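Local coordinates for protein endo-pectate lyase (Erwinia chrysanthemi, PDB 3B4N) that probably cleaves polygalacturonate and highly methylated pectins within the chain by calcium-dependent elimination, leaving oligosaccharides with unsaturated non-reducing ends, at residues Glu190-Asp195 with Gly209-Ala214; Met25-Ser30 with Asn163-Ala168; Asp223-His228 with Gly245-Leu250; Ile139-Pro144 with Lys151-Leu156. All coordinates share one frame; numbering follows the deposited sequence. Where two conformers were deposited one is given.

Contact 1 (Glu190-Asp195 with Gly209-Ala214). With CA (calcium ion), chain C; ZN (zinc ion), chain D.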
loop_
_atom_site.group_PDB
_atom_site.type_symbol
_atom_site.label_atom_id
_atom_site.label_comp_id
_atom_site.label_asym_id
_atom_site.label_seq_id
_atom_site.Cartn_x
_atom_site.Cartn_y
_atom_site.Cartn_z
ATOM N N GLU A 190 -9.882 -0.369 -3.327
ATOM C CA GLU A 190 -11.096 0.207 -2.738
ATOM C C GLU A 190 -11.649 -0.555 -1.523
ATOM O O GLU A 190 -12.326 0.027 -0.669
ATOM C CB GLU A 190 -12.162 0.384 -3.826
ATOM C CG GLU A 190 -11.832 1.494 -4.849
ATOM C CD GLU A 190 -11.838 2.903 -4.255
ATOM O OE1 GLU A 190 -12.599 3.153 -3.297
ATOM O OE2 GLU A 190 -11.098 3.780 -4.759
ATOM N N ASP A 191 -11.351 -1.847 -1.448
ATOM C CA ASP A 191 -11.738 -2.698 -0.320
ATOM C C ASP A 191 -10.982 -3.999 -0.527
ATOM O O ASP A 191 -11.416 -4.865 -1.281
ATOM C CB ASP A 191 -13.249 -2.980 -0.293
ATOM C CG ASP A 191 -13.683 -3.748 0.963
ATOM O OD1 ASP A 191 -12.828 -4.361 1.632
ATOM O OD2 ASP A 191 -14.894 -3.749 1.282
ATOM N N ILE A 192 -9.838 -4.126 0.135
ATOM C CA ILE A 192 -9.020 -5.318 0.012
ATOM C C ILE A 192 -9.870 -6.565 0.207
ATOM O O ILE A 192 -10.679 -6.619 1.136
ATOM C CB ILE A 192 -7.922 -5.332 1.083
ATOM C CG1 ILE A 192 -6.934 -4.191 0.838
ATOM C CG2 ILE A 192 -7.219 -6.687 1.086
ATOM C CD1 ILE A 192 -5.962 -3.991 1.984
ATOM N N CYS A 193 -9.697 -7.551 -0.667
ATOM C CA CYS A 193 -10.436 -8.799 -0.546
ATOM C C CYS A 193 -9.593 -9.753 0.317
ATOM O O CYS A 193 -9.533 -9.575 1.535
ATOM C CB CYS A 193 -10.728 -9.371 -1.941
ATOM S SG CYS A 193 -11.693 -10.913 -1.917
ATOM N N GLU A 194 -8.917 -10.734 -0.275
ATOM C CA GLU A 194 -8.106 -11.657 0.532
ATOM C C GLU A 194 -6.926 -10.915 1.155
ATOM O O GLU A 194 -6.624 -11.055 2.342
ATOM C CB GLU A 194 -7.589 -12.811 -0.327
ATOM C CG GLU A 194 -8.660 -13.788 -0.790
ATOM C CD GLU A 194 -9.382 -14.473 0.363
ATOM O OE1 GLU A 194 -8.741 -14.746 1.402
ATOM O OE2 GLU A 194 -10.591 -14.756 0.225
ATOM N N ASP A 195 -6.252 -10.136 0.321
ATOM C CA ASP A 195 -5.115 -9.319 0.727
ATOM C C ASP A 195 -4.836 -8.414 -0.459
ATOM O O ASP A 195 -5.432 -8.590 -1.516
ATOM C CB ASP A 195 -3.891 -10.188 1.082
ATOM C CG ASP A 195 -3.714 -11.378 0.156
ATOM O OD1 ASP A 195 -3.994 -12.515 0.581
ATOM O OD2 ASP A 195 -3.293 -11.178 -0.993
ATOM N N GLY A 209 0.380 4.508 -3.036
ATOM C CA GLY A 209 -0.831 3.709 -3.108
ATOM C C GLY A 209 -1.710 3.972 -1.894
ATOM O O GLY A 209 -1.245 4.481 -0.872
ATOM N N ILE A 210 -2.985 3.614 -2.007
ATOM C CA ILE A 210 -3.952 3.797 -0.926
ATOM C C ILE A 210 -4.719 2.486 -0.828
ATOM O O ILE A 210 -5.284 2.042 -1.820
ATOM C CB ILE A 210 -4.957 4.930 -1.249
ATOM C CG1 ILE A 210 -4.221 6.258 -1.479
ATOM C CG2 ILE A 210 -5.959 5.062 -0.110
ATOM C CD1 ILE A 210 -3.626 6.875 -0.245
ATOM N N ALA A 211 -4.721 1.859 0.346
ATOM C CA ALA A 211 -5.432 0.597 0.512
ATOM C C ALA A 211 -6.488 0.697 1.603
ATOM O O ALA A 211 -6.183 0.910 2.772
ATOM C CB ALA A 211 -4.449 -0.526 0.831
ATOM N N HIS A 212 -7.736 0.517 1.202
ATOM C CA HIS A 212 -8.844 0.589 2.124
ATOM C C HIS A 212 -9.330 -0.795 2.525
ATOM O O HIS A 212 -9.266 -1.740 1.748
ATOM C CB HIS A 212 -10.007 1.340 1.465
ATOM C CG HIS A 212 -11.169 1.582 2.378
ATOM N ND1 HIS A 212 -11.110 2.464 3.434
ATOM C CD2 HIS A 212 -12.418 1.057 2.393
ATOM C CE1 HIS A 212 -12.273 2.477 4.060
ATOM N NE2 HIS A 212 -13.083 1.631 3.450
ATOM N N ASN A 213 -9.765 -0.920 3.768
ATOM C CA ASN A 213 -10.386 -2.161 4.196
ATOM C C ASN A 213 -11.428 -1.738 5.211
ATOM O O ASN A 213 -11.359 -0.640 5.752
ATOM C CB ASN A 213 -9.397 -3.170 4.791
ATOM C CG ASN A 213 -9.828 -4.606 4.502
ATOM O OD1 ASN A 213 -10.970 -4.843 4.100
ATOM N ND2 ASN A 213 -8.930 -5.566 4.708
ATOM N N ALA A 214 -12.413 -2.585 5.454
ATOM C CA ALA A 214 -13.455 -2.202 6.393
ATOM C C ALA A 214 -14.015 -3.384 7.141
ATOM O O ALA A 214 -14.077 -4.495 6.619
ATOM C CB ALA A 214 -14.578 -1.490 5.652
HETATM CA CA CA C . -12.203 -6.305 2.809
HETATM ZN ZN ZN D . -3.805 -13.751 -0.888
HETATM O O HOH W 1 -10.742 -8.099 3.546
HETATM O O HOH W 2 -2.073 -14.278 -1.223
HETATM O O HOH W 3 -13.508 -6.539 4.787
HETATM O O HOH W 4 -4.521 -15.426 -0.177
#

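Contact 2 (Met25-Ser30 with Asn163-Ala168)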
loop_
_atom_site.group_PDB
_atom_site.type_symbol
_atom_site.label_atom_id
_atom_site.label_comp_id
_atom_site.label_asym_id
_atom_site.label_seq_id
_atom_site.Cartn_x
_atom_site.Cartn_y
_atom_site.Cartn_z
ATOM N N MET A 25 -4.351 9.920 -9.250
ATOM C CA MET A 25 -5.599 9.196 -9.034
ATOM C C MET A 25 -6.209 9.699 -7.739
ATOM O O MET A 25 -5.505 10.167 -6.842
ATOM C CB MET A 25 -5.357 7.691 -8.942
ATOM C CG MET A 25 -4.917 7.084 -10.256
ATOM S SD MET A 25 -4.521 5.348 -10.064
ATOM C CE MET A 25 -6.068 4.707 -9.830
ATOM N N LEU A 26 -7.524 9.581 -7.637
ATOM C CA LEU A 26 -8.261 10.042 -6.472
ATOM C C LEU A 26 -9.139 8.959 -5.860
ATOM O O LEU A 26 -9.704 8.136 -6.577
ATOM C CB LEU A 26 -9.171 11.206 -6.890
ATOM C CG LEU A 26 -10.382 11.535 -6.011
ATOM C CD1 LEU A 26 -9.903 12.160 -4.723
ATOM C CD2 LEU A 26 -11.333 12.482 -6.752
ATOM N N SER A 27 -9.246 8.963 -4.535
ATOM C CA SER A 27 -10.147 8.041 -3.845
ATOM C C SER A 27 -10.792 8.772 -2.672
ATOM O O SER A 27 -10.108 9.334 -1.829
ATOM C CB SER A 27 -9.419 6.803 -3.328
ATOM O OG SER A 27 -10.369 5.890 -2.796
ATOM N N GLN A 28 -12.120 8.765 -2.618
ATOM C CA GLN A 28 -12.828 9.439 -1.537
ATOM C C GLN A 28 -13.161 8.476 -0.399
ATOM O O GLN A 28 -13.769 7.435 -0.627
ATOM C CB GLN A 28 -14.114 10.059 -2.079
ATOM C CG GLN A 28 -13.910 10.882 -3.344
ATOM C CD GLN A 28 -15.201 11.471 -3.874
ATOM O OE1 GLN A 28 -15.844 12.283 -3.210
ATOM N NE2 GLN A 28 -15.590 11.063 -5.077
ATOM N N LYS A 29 -12.769 8.830 0.823
ATOM C CA LYS A 29 -13.028 7.992 1.997
ATOM C C LYS A 29 -13.288 8.812 3.269
ATOM O O LYS A 29 -12.419 9.555 3.722
ATOM C CB LYS A 29 -11.834 7.061 2.260
ATOM C CG LYS A 29 -11.575 5.991 1.203
ATOM C CD LYS A 29 -12.563 4.836 1.307
ATOM C CE LYS A 29 -13.451 4.758 0.081
ATOM N NZ LYS A 29 -12.637 4.697 -1.164
ATOM N N SER A 30 -14.478 8.662 3.846
ATOM C CA SER A 30 -14.839 9.360 5.082
ATOM C C SER A 30 -14.618 10.879 5.046
ATOM O O SER A 30 -13.946 11.438 5.925
ATOM C CB SER A 30 -14.052 8.756 6.250
ATOM O OG SER A 30 -14.428 9.338 7.486
ATOM N N ASN A 163 -0.447 2.948 -11.377
ATOM C CA ASN A 163 -1.683 3.689 -11.609
ATOM C C ASN A 163 -2.852 2.762 -11.907
ATOM O O ASN A 163 -3.395 2.754 -13.011
ATOM C CB ASN A 163 -1.484 4.659 -12.778
ATOM C CG ASN A 163 -0.234 5.497 -12.634
ATOM O OD1 ASN A 163 0.542 5.639 -13.581
ATOM N ND2 ASN A 163 -0.030 6.058 -11.460
ATOM N N LEU A 164 -3.256 1.993 -10.905
ATOM C CA LEU A 164 -4.338 1.038 -11.078
ATOM C C LEU A 164 -5.256 1.075 -9.877
ATOM O O LEU A 164 -4.799 1.260 -8.756
ATOM C CB LEU A 164 -3.749 -0.367 -11.227
ATOM C CG LEU A 164 -4.697 -1.566 -11.362
ATOM C CD1 LEU A 164 -5.438 -1.504 -12.697
ATOM C CD2 LEU A 164 -3.882 -2.855 -11.275
ATOM N N ARG A 165 -6.552 0.903 -10.118
ATOM C CA ARG A 165 -7.531 0.881 -9.045
ATOM C C ARG A 165 -8.188 -0.487 -9.043
ATOM O O ARG A 165 -8.554 -1.016 -10.092
ATOM C CB ARG A 165 -8.602 1.962 -9.247
ATOM C CG ARG A 165 -9.564 2.116 -8.063
ATOM C CD ARG A 165 -10.766 2.974 -8.451
ATOM N NE ARG A 165 -10.355 4.243 -9.042
ATOM C CZ ARG A 165 -10.044 5.333 -8.349
ATOM N NH1 ARG A 165 -9.669 6.429 -8.991
ATOM N NH2 ARG A 165 -10.128 5.340 -7.024
ATOM N N ILE A 166 -8.313 -1.058 -7.851
ATOM C CA ILE A 166 -8.939 -2.359 -7.667
ATOM C C ILE A 166 -10.311 -2.089 -7.059
ATOM O O ILE A 166 -10.416 -1.468 -6.001
ATOM C CB ILE A 166 -8.114 -3.243 -6.701
ATOM C CG1 ILE A 166 -6.661 -3.328 -7.176
ATOM C CG2 ILE A 166 -8.739 -4.635 -6.602
ATOM C CD1 ILE A 166 -6.494 -3.899 -8.571
ATOM N N SER A 167 -11.363 -2.544 -7.735
ATOM C CA SER A 167 -12.729 -2.328 -7.255
ATOM C C SER A 167 -13.053 -2.891 -5.879
ATOM O O SER A 167 -12.504 -3.906 -5.462
ATOM C CB SER A 167 -13.734 -2.866 -8.278
ATOM O OG SER A 167 -13.796 -4.277 -8.242
ATOM N N ALA A 168 -13.959 -2.217 -5.178
ATOM C CA ALA A 168 -14.346 -2.631 -3.836
ATOM C C ALA A 168 -14.938 -4.031 -3.768
ATOM O O ALA A 168 -14.705 -4.755 -2.806
ATOM C CB ALA A 168 -15.335 -1.628 -3.246
#

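Contact 3 (Asp223-His228 with Gly245-Leu250)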
loop_
_atom_site.group_PDB
_atom_site.type_symbol
_atom_site.label_atom_id
_atom_site.label_comp_id
_atom_site.label_asym_id
_atom_site.label_seq_id
_atom_site.Cartn_x
_atom_site.Cartn_y
_atom_site.Cartn_z
ATOM N N ASP A 223 -7.817 -8.622 7.445
ATOM C CA ASP A 223 -6.660 -9.409 7.835
ATOM C C ASP A 223 -5.429 -8.687 7.298
ATOM O O ASP A 223 -5.333 -7.469 7.408
ATOM C CB ASP A 223 -6.783 -10.826 7.261
ATOM C CG ASP A 223 -5.851 -11.830 7.932
ATOM O OD1 ASP A 223 -4.984 -11.433 8.742
ATOM O OD2 ASP A 223 -5.987 -13.038 7.633
ATOM N N LYS A 224 -4.494 -9.408 6.697
ATOM C CA LYS A 224 -3.289 -8.749 6.215
ATOM C C LYS A 224 -3.431 -8.003 4.896
ATOM O O LYS A 224 -4.265 -8.332 4.056
ATOM C CB LYS A 224 -2.134 -9.758 6.110
ATOM C CG LYS A 224 -2.150 -10.658 4.883
ATOM C CD LYS A 224 -3.365 -11.575 4.832
ATOM C CE LYS A 224 -3.211 -12.592 3.705
ATOM N NZ LYS A 224 -4.478 -13.329 3.425
ATOM N N VAL A 225 -2.602 -6.978 4.740
ATOM C CA VAL A 225 -2.559 -6.191 3.517
ATOM C C VAL A 225 -1.530 -6.855 2.600
ATOM O O VAL A 225 -1.835 -7.192 1.444
ATOM C CB VAL A 225 -2.133 -4.738 3.810
ATOM C CG1 VAL A 225 -1.968 -3.965 2.517
ATOM C CG2 VAL A 225 -3.199 -4.065 4.679
ATOM N N LEU A 226 -0.330 -7.066 3.131
ATOM C CA LEU A 226 0.755 -7.682 2.376
ATOM C C LEU A 226 1.084 -9.076 2.913
ATOM O O LEU A 226 1.419 -9.245 4.093
ATOM C CB LEU A 226 2.003 -6.779 2.427
ATOM C CG LEU A 226 1.767 -5.318 2.012
ATOM C CD1 LEU A 226 3.021 -4.477 2.274
ATOM C CD2 LEU A 226 1.376 -5.249 0.549
ATOM N N GLN A 227 0.959 -10.075 2.041
ATOM C CA GLN A 227 1.260 -11.462 2.392
ATOM C C GLN A 227 2.636 -11.777 1.808
ATOM O O GLN A 227 2.932 -11.396 0.680
ATOM C CB GLN A 227 0.199 -12.390 1.795
ATOM C CG GLN A 227 0.426 -13.881 2.040
ATOM C CD GLN A 227 0.381 -14.261 3.509
ATOM O OE1 GLN A 227 -0.223 -13.571 4.332
ATOM N NE2 GLN A 227 1.010 -15.383 3.841
ATOM N N HIS A 228 3.468 -12.470 2.567
ATOM C CA HIS A 228 4.829 -12.757 2.117
ATOM C C HIS A 228 5.118 -14.243 2.308
ATOM O O HIS A 228 5.209 -14.732 3.445
ATOM C CB HIS A 228 5.769 -11.860 2.937
ATOM C CG HIS A 228 7.176 -11.797 2.438
ATOM N ND1 HIS A 228 7.986 -10.709 2.692
ATOM C CD2 HIS A 228 7.952 -12.703 1.796
ATOM C CE1 HIS A 228 9.202 -10.953 2.231
ATOM N NE2 HIS A 228 9.207 -12.156 1.683
ATOM N N GLY A 245 -9.526 3.122 6.676
ATOM C CA GLY A 245 -10.535 2.201 7.164
ATOM C C GLY A 245 -10.072 1.383 8.353
ATOM O O GLY A 245 -9.415 1.909 9.255
ATOM N N GLU A 246 -10.436 0.102 8.355
ATOM C CA GLU A 246 -10.079 -0.825 9.426
ATOM C C GLU A 246 -9.273 -1.967 8.813
ATOM O O GLU A 246 -9.727 -2.604 7.864
ATOM C CB GLU A 246 -11.339 -1.401 10.089
ATOM C CG GLU A 246 -12.255 -0.382 10.767
ATOM C CD GLU A 246 -13.176 0.327 9.798
ATOM O OE1 GLU A 246 -13.890 -0.362 9.037
ATOM O OE2 GLU A 246 -13.197 1.577 9.802
ATOM N N HIS A 247 -8.096 -2.236 9.377
ATOM C CA HIS A 247 -7.198 -3.278 8.882
ATOM C C HIS A 247 -6.765 -4.284 9.939
ATOM O O HIS A 247 -6.825 -4.011 11.142
ATOM C CB HIS A 247 -5.944 -2.625 8.315
ATOM C CG HIS A 247 -6.182 -1.877 7.045
ATOM N ND1 HIS A 247 -5.896 -2.413 5.808
ATOM C CD2 HIS A 247 -6.699 -0.648 6.815
ATOM C CE1 HIS A 247 -6.225 -1.543 4.868
ATOM N NE2 HIS A 247 -6.714 -0.463 5.455
ATOM N N GLY A 248 -6.309 -5.447 9.481
ATOM C CA GLY A 248 -5.813 -6.468 10.387
ATOM C C GLY A 248 -4.350 -6.159 10.658
ATOM O O GLY A 248 -3.971 -5.829 11.780
ATOM N N LYS A 249 -3.517 -6.279 9.630
ATOM C CA LYS A 249 -2.102 -5.957 9.767
ATOM C C LYS A 249 -1.530 -5.569 8.418
ATOM O O LYS A 249 -2.094 -5.897 7.376
ATOM C CB LYS A 249 -1.313 -7.124 10.375
ATOM C CG LYS A 249 -1.395 -8.421 9.631
ATOM C CD LYS A 249 -0.442 -9.465 10.245
ATOM C CE LYS A 249 -0.807 -9.829 11.683
ATOM N NZ LYS A 249 -2.115 -10.545 11.795
ATOM N N LEU A 250 -0.419 -4.844 8.436
ATOM C CA LEU A 250 0.208 -4.411 7.197
ATOM C C LEU A 250 0.944 -5.535 6.490
ATOM O O LEU A 250 0.789 -5.715 5.283
ATOM C CB LEU A 250 1.189 -3.270 7.479
ATOM C CG LEU A 250 2.084 -2.811 6.319
ATOM C CD1 LEU A 250 1.242 -2.269 5.163
ATOM C CD2 LEU A 250 3.047 -1.755 6.836
HETATM O O HOH W 5 -6.465 -5.179 6.138
HETATM O O HOH W 6 -2.237 -12.240 8.954
#

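Contact 4 (Ile139-Pro144 with Lys151-Leu156)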
loop_
_atom_site.group_PDB
_atom_site.type_symbol
_atom_site.label_atom_id
_atom_site.label_comp_id
_atom_site.label_asym_id
_atom_site.label_seq_id
_atom_site.Cartn_x
_atom_site.Cartn_y
_atom_site.Cartn_z
ATOM N N ILE A 139 -10.041 -2.249 -12.242
ATOM C CA ILE A 139 -10.213 -3.650 -12.603
ATOM C C ILE A 139 -10.739 -4.365 -11.373
ATOM O O ILE A 139 -10.594 -3.880 -10.250
ATOM C CB ILE A 139 -8.904 -4.336 -13.063
ATOM C CG1 ILE A 139 -7.907 -4.422 -11.909
ATOM C CG2 ILE A 139 -8.334 -3.603 -14.273
ATOM C CD1 ILE A 139 -6.717 -5.314 -12.222
ATOM N N GLY A 140 -11.377 -5.506 -11.592
ATOM C CA GLY A 140 -11.910 -6.269 -10.485
ATOM C C GLY A 140 -12.704 -7.438 -11.011
ATOM O O GLY A 140 -13.133 -7.433 -12.166
ATOM N N THR A 141 -12.873 -8.452 -10.173
ATOM C CA THR A 141 -13.645 -9.624 -10.552
ATOM C C THR A 141 -14.701 -9.815 -9.464
ATOM O O THR A 141 -15.810 -9.279 -9.565
ATOM C CB THR A 141 -12.742 -10.885 -10.700
ATOM O OG1 THR A 141 -11.949 -11.065 -9.520
ATOM C CG2 THR A 141 -11.812 -10.743 -11.911
ATOM N N SER A 142 -14.347 -10.528 -8.403
ATOM C CA SER A 142 -15.288 -10.768 -7.317
ATOM C C SER A 142 -14.572 -10.980 -5.993
ATOM O O SER A 142 -13.341 -10.984 -5.929
ATOM C CB SER A 142 -16.125 -12.009 -7.627
ATOM O OG SER A 142 -15.283 -13.141 -7.774
ATOM N N CYS A 143 -15.358 -11.156 -4.938
ATOM C CA CYS A 143 -14.819 -11.406 -3.612
ATOM C C CYS A 143 -15.892 -12.143 -2.822
ATOM O O CYS A 143 -16.528 -11.580 -1.931
ATOM C CB CYS A 143 -14.439 -10.097 -2.922
ATOM S SG CYS A 143 -13.557 -10.362 -1.351
ATOM N N PRO A 144 -16.112 -13.422 -3.157
ATOM C CA PRO A 144 -17.117 -14.252 -2.486
ATOM C C PRO A 144 -16.830 -14.440 -1.007
ATOM O O PRO A 144 -15.677 -14.540 -0.591
ATOM C CB PRO A 144 -17.040 -15.579 -3.241
ATOM C CG PRO A 144 -16.503 -15.187 -4.592
ATOM C CD PRO A 144 -15.454 -14.174 -4.237
ATOM N N LYS A 151 -8.262 -15.971 -7.073
ATOM C CA LYS A 151 -7.193 -15.763 -8.034
ATOM C C LYS A 151 -6.641 -14.350 -8.037
ATOM O O LYS A 151 -7.354 -13.394 -7.735
ATOM C CB LYS A 151 -7.699 -16.087 -9.442
ATOM C CG LYS A 151 -8.291 -17.481 -9.583
ATOM C CD LYS A 151 -8.932 -17.671 -10.945
ATOM C CE LYS A 151 -9.596 -19.039 -11.041
ATOM N NZ LYS A 151 -10.318 -19.225 -12.329
ATOM N N PRO A 152 -5.352 -14.204 -8.373
ATOM C CA PRO A 152 -4.757 -12.870 -8.413
ATOM C C PRO A 152 -5.332 -12.134 -9.620
ATOM O O PRO A 152 -5.655 -12.758 -10.639
ATOM C CB PRO A 152 -3.269 -13.161 -8.581
ATOM C CG PRO A 152 -3.270 -14.445 -9.379
ATOM C CD PRO A 152 -4.351 -15.241 -8.677
ATOM N N LEU A 153 -5.487 -10.824 -9.497
ATOM C CA LEU A 153 -5.996 -10.005 -10.590
ATOM C C LEU A 153 -4.870 -9.687 -11.569
ATOM O O LEU A 153 -5.088 -9.589 -12.777
ATOM C CB LEU A 153 -6.569 -8.700 -10.054
ATOM C CG LEU A 153 -7.826 -8.797 -9.189
ATOM C CD1 LEU A 153 -8.154 -7.434 -8.612
ATOM C CD2 LEU A 153 -8.983 -9.324 -10.036
ATOM N N ILE A 154 -3.671 -9.503 -11.029
ATOM C CA ILE A 154 -2.491 -9.191 -11.822
ATOM C C ILE A 154 -1.331 -9.997 -11.272
ATOM O O ILE A 154 -1.174 -10.109 -10.051
ATOM C CB ILE A 154 -2.114 -7.686 -11.716
ATOM C CG1 ILE A 154 -3.239 -6.815 -12.279
ATOM C CG2 ILE A 154 -0.781 -7.417 -12.432
ATOM C CD1 ILE A 154 -3.439 -6.950 -13.779
ATOM N N ILE A 155 -0.527 -10.560 -12.167
ATOM C CA ILE A 155 0.646 -11.332 -11.786
ATOM C C ILE A 155 1.864 -10.633 -12.372
ATOM O O ILE A 155 1.918 -10.345 -13.576
ATOM C CB ILE A 155 0.592 -12.771 -12.332
ATOM C CG1 ILE A 155 -0.590 -13.515 -11.715
ATOM C CG2 ILE A 155 1.894 -13.497 -12.013
ATOM C CD1 ILE A 155 -0.783 -14.899 -12.267
ATOM N N LEU A 156 2.838 -10.361 -11.517
ATOM C CA LEU A 156 4.055 -9.693 -11.938
ATOM C C LEU A 156 5.232 -10.656 -11.820
ATOM O O LEU A 156 5.374 -11.367 -10.825
ATOM C CB LEU A 156 4.304 -8.464 -11.050
ATOM C CG LEU A 156 3.188 -7.422 -10.962
ATOM C CD1 LEU A 156 3.569 -6.366 -9.926
ATOM C CD2 LEU A 156 2.964 -6.778 -12.330
#

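Contact 1 (Glu190-Asp195 with Gly209-Ala214)
Asn-213 OD1 binds the calcium ion at 2.3 Å, and across the contact the same ion takes Asp-191 OD1 at 2.4 Å and the backbone Ile-192 O at 2.3 Å. The amide oxygen is gripped a second time by Ala-214 N, which donates a hydrogen bond to it from a position tilted out of the amide's carbonyl plane. Two waters and Tyr-218 O bring the ligands of the ion to six. Asp-191 OD1 and Asn-213 OD1 come within 3.1 Å of each other, and can lie this close because both are ligands of one cation. Their flat groups are not stacked, since the carboxylate and amide planes stand 66° apart. The Asp-191 side chain leaves the backbone away from strand 210-213, with CG anti to the backbone N (chi1 -174°), and OD1 alone of its carboxylate binds the ion.

Next to the calcium site the two chains are tied by one backbone bond, Ile-192 N to His-212 O at 2.9 Å, almost straight at 168°. Ile-192 turns its side chain toward the strand, CB lying 3.8 Å from Asn-213 ND2 and CD1 resting against the methyl of Ala-211. Glu-190 O meets the edge of the His-212 ring at CD2, 3.2 Å away, while ND1 of that ring is hydrogen-bonded to Thr-244 OG1. Further along the loop, Asp-195 OD1 holds a zinc ion together with Asp-173. A loop leaving one turn and a strand of the next thus build the calcium site of this parallel beta-helix lyase, whose cofactor is calcium.

Contact 2 (Met25-Ser30 with Asn163-Ala168)
Met-25 and Asn-163 mark the nearest approach of the two backbones, 7.2 Å between their CA atoms. Strands 25-29 and 164-166 run in nearly the same direction, 26° apart, with their axes 9.0 Å from each other at the closest. No hydrogen bond joins backbone to backbone at that spacing, so side chains have to bridge it.

Arg-165 makes the polar part of the bridge. Its guanidinium comes end-on to a single acceptor, the backbone Leu-26 O, which takes hydrogen bonds from NH1 at 3.0 Å and from NH2 at 2.9 Å. The carbonyl oxygen lies only 8° out of the guanidinium plane, so the two bonds together fix how that flat group is turned. NH2 also makes a salt bridge to Glu-190, and the same carboxylate is hydrogen-bonded to Ser-27 OG; the arginine's charge is thereby paired with a carboxylate. Ser-27 CB sits at the edge of the guanidinium.

Met-25 reaches the other way, sliding past Arg-165 in the opposite direction. A bend at its last torsion (chi3 71°) brings CE over one face of the guanidinium and to 3.8 Å from Arg-165 CB, while SD rests 3.6 Å from Asn-163 C at the corner the chain turns there.

Strand 22-29 is an edge strand of a small antiparallel sheet, paired with strand 32-39, whereas strand 164-166 belongs to the parallel beta-helix between strands 138-139 and 181-189; Met-25 and Ser-27 also lie on Ile-188 of the latter strand.

Contact 3 (Asp223-His228 with Gly245-Leu250)
Asp-223 turns its backbone O to the second segment, where Lys-249 N donates to it at 3.1 Å from well above the carbonyl plane, and Gly-248 N adds a weak bond. A water spans the same oxygen and His-247 ND1. The Asp-223 carboxylate is too far from Lys-249 for a salt bridge, with OD1 4.3 Å from NZ, but a second water donates to OD1 and accepts a weak bond from NZ; Lys-249 curls back to this point through bends at its third and fourth torsions.

Lys-224 is the parallel bridge partner of Lys-249, and both side chains start on the same sheet face, CB of the former 3.8 Å from CG of the latter. Beyond that they part: Lys-224 leads its amine to Asp-195 at a zinc site. Such in-register parallel pairing between successive turns is what builds the right-handed parallel beta-helix.

Val-225 sits at a corner of the coil. Its N donates to Lys-249 O at 2.9 Å, and its CG2 comes 3.4 Å from His-247 ND1, in a ring whose NE2 bonds to Thr-244 O. Leu-226 follows with N to Leu-250 O at 2.8 Å; the two leucines lie side by side pointing the same way, their CD1 atoms 4.0 Å apart.

Contact 4 (Ile139-Pro144 with Lys151-Leu156)
Ile-139 and Ile-154 meet at about a right angle: Ile-139 CD1 lies 3.8 Å from Ile-154 CG1 and 4.0 Å from its CD1. The same methyl also rests on Leu-153 CB at 4.0 Å, and so it touches two consecutive residues of the second segment. CG1 of Ile-139 takes the place between the backbone N and the carbonyl carbon (chi1 66°), and the CD1 methyl extends from there.

Thr-141 and Leu-153 behave differently, sliding past each other in opposite directions. One methyl of Leu-153, CD2, receives both branches of the threonine, OG1 at 3.5 Å and CG2 at 3.7 Å, and is also near Gly-140 CA at 4.3 Å. No hydrogen bond crosses this contact; it rests on van der Waals packing, buried at the isoleucines and more open toward Thr-141.

The chain leaves strand 138-139 here and comes back into strand 154-157, on another face of the parallel beta-helix. Ile-139, Leu-153 and Ile-154 meet inside that coil, with Thr-141 at the open edge: Ile-139 and Leu-153 both pack on Ile-166 of strand 164-166, and Ile-154 reaches Leu-164 of that strand and Phe-127 of strand 125-128.

Along the chain, contact 2 spans the longest loop, from the N-terminal antiparallel sheet into the beta-helix, with contact 4 nested inside it; contacts 1 and 3 follow in series. Contact 1 is central, its centre about 9 Å from that of contact 2, 8 Å from contact 3 and 12 Å from contact 4. It touches all three: Glu-190 forms salt bridges with Lys-29 and Arg-165, Asp-195 with Lys-224, and a disulfide joins Cys-193 to Cys-143. Strand 164-166 serves contact 2 and pairs with the strand leading into contact 4. The beta-helix, the N-terminal antiparallel sheet and the metal sites are therefore directly connected.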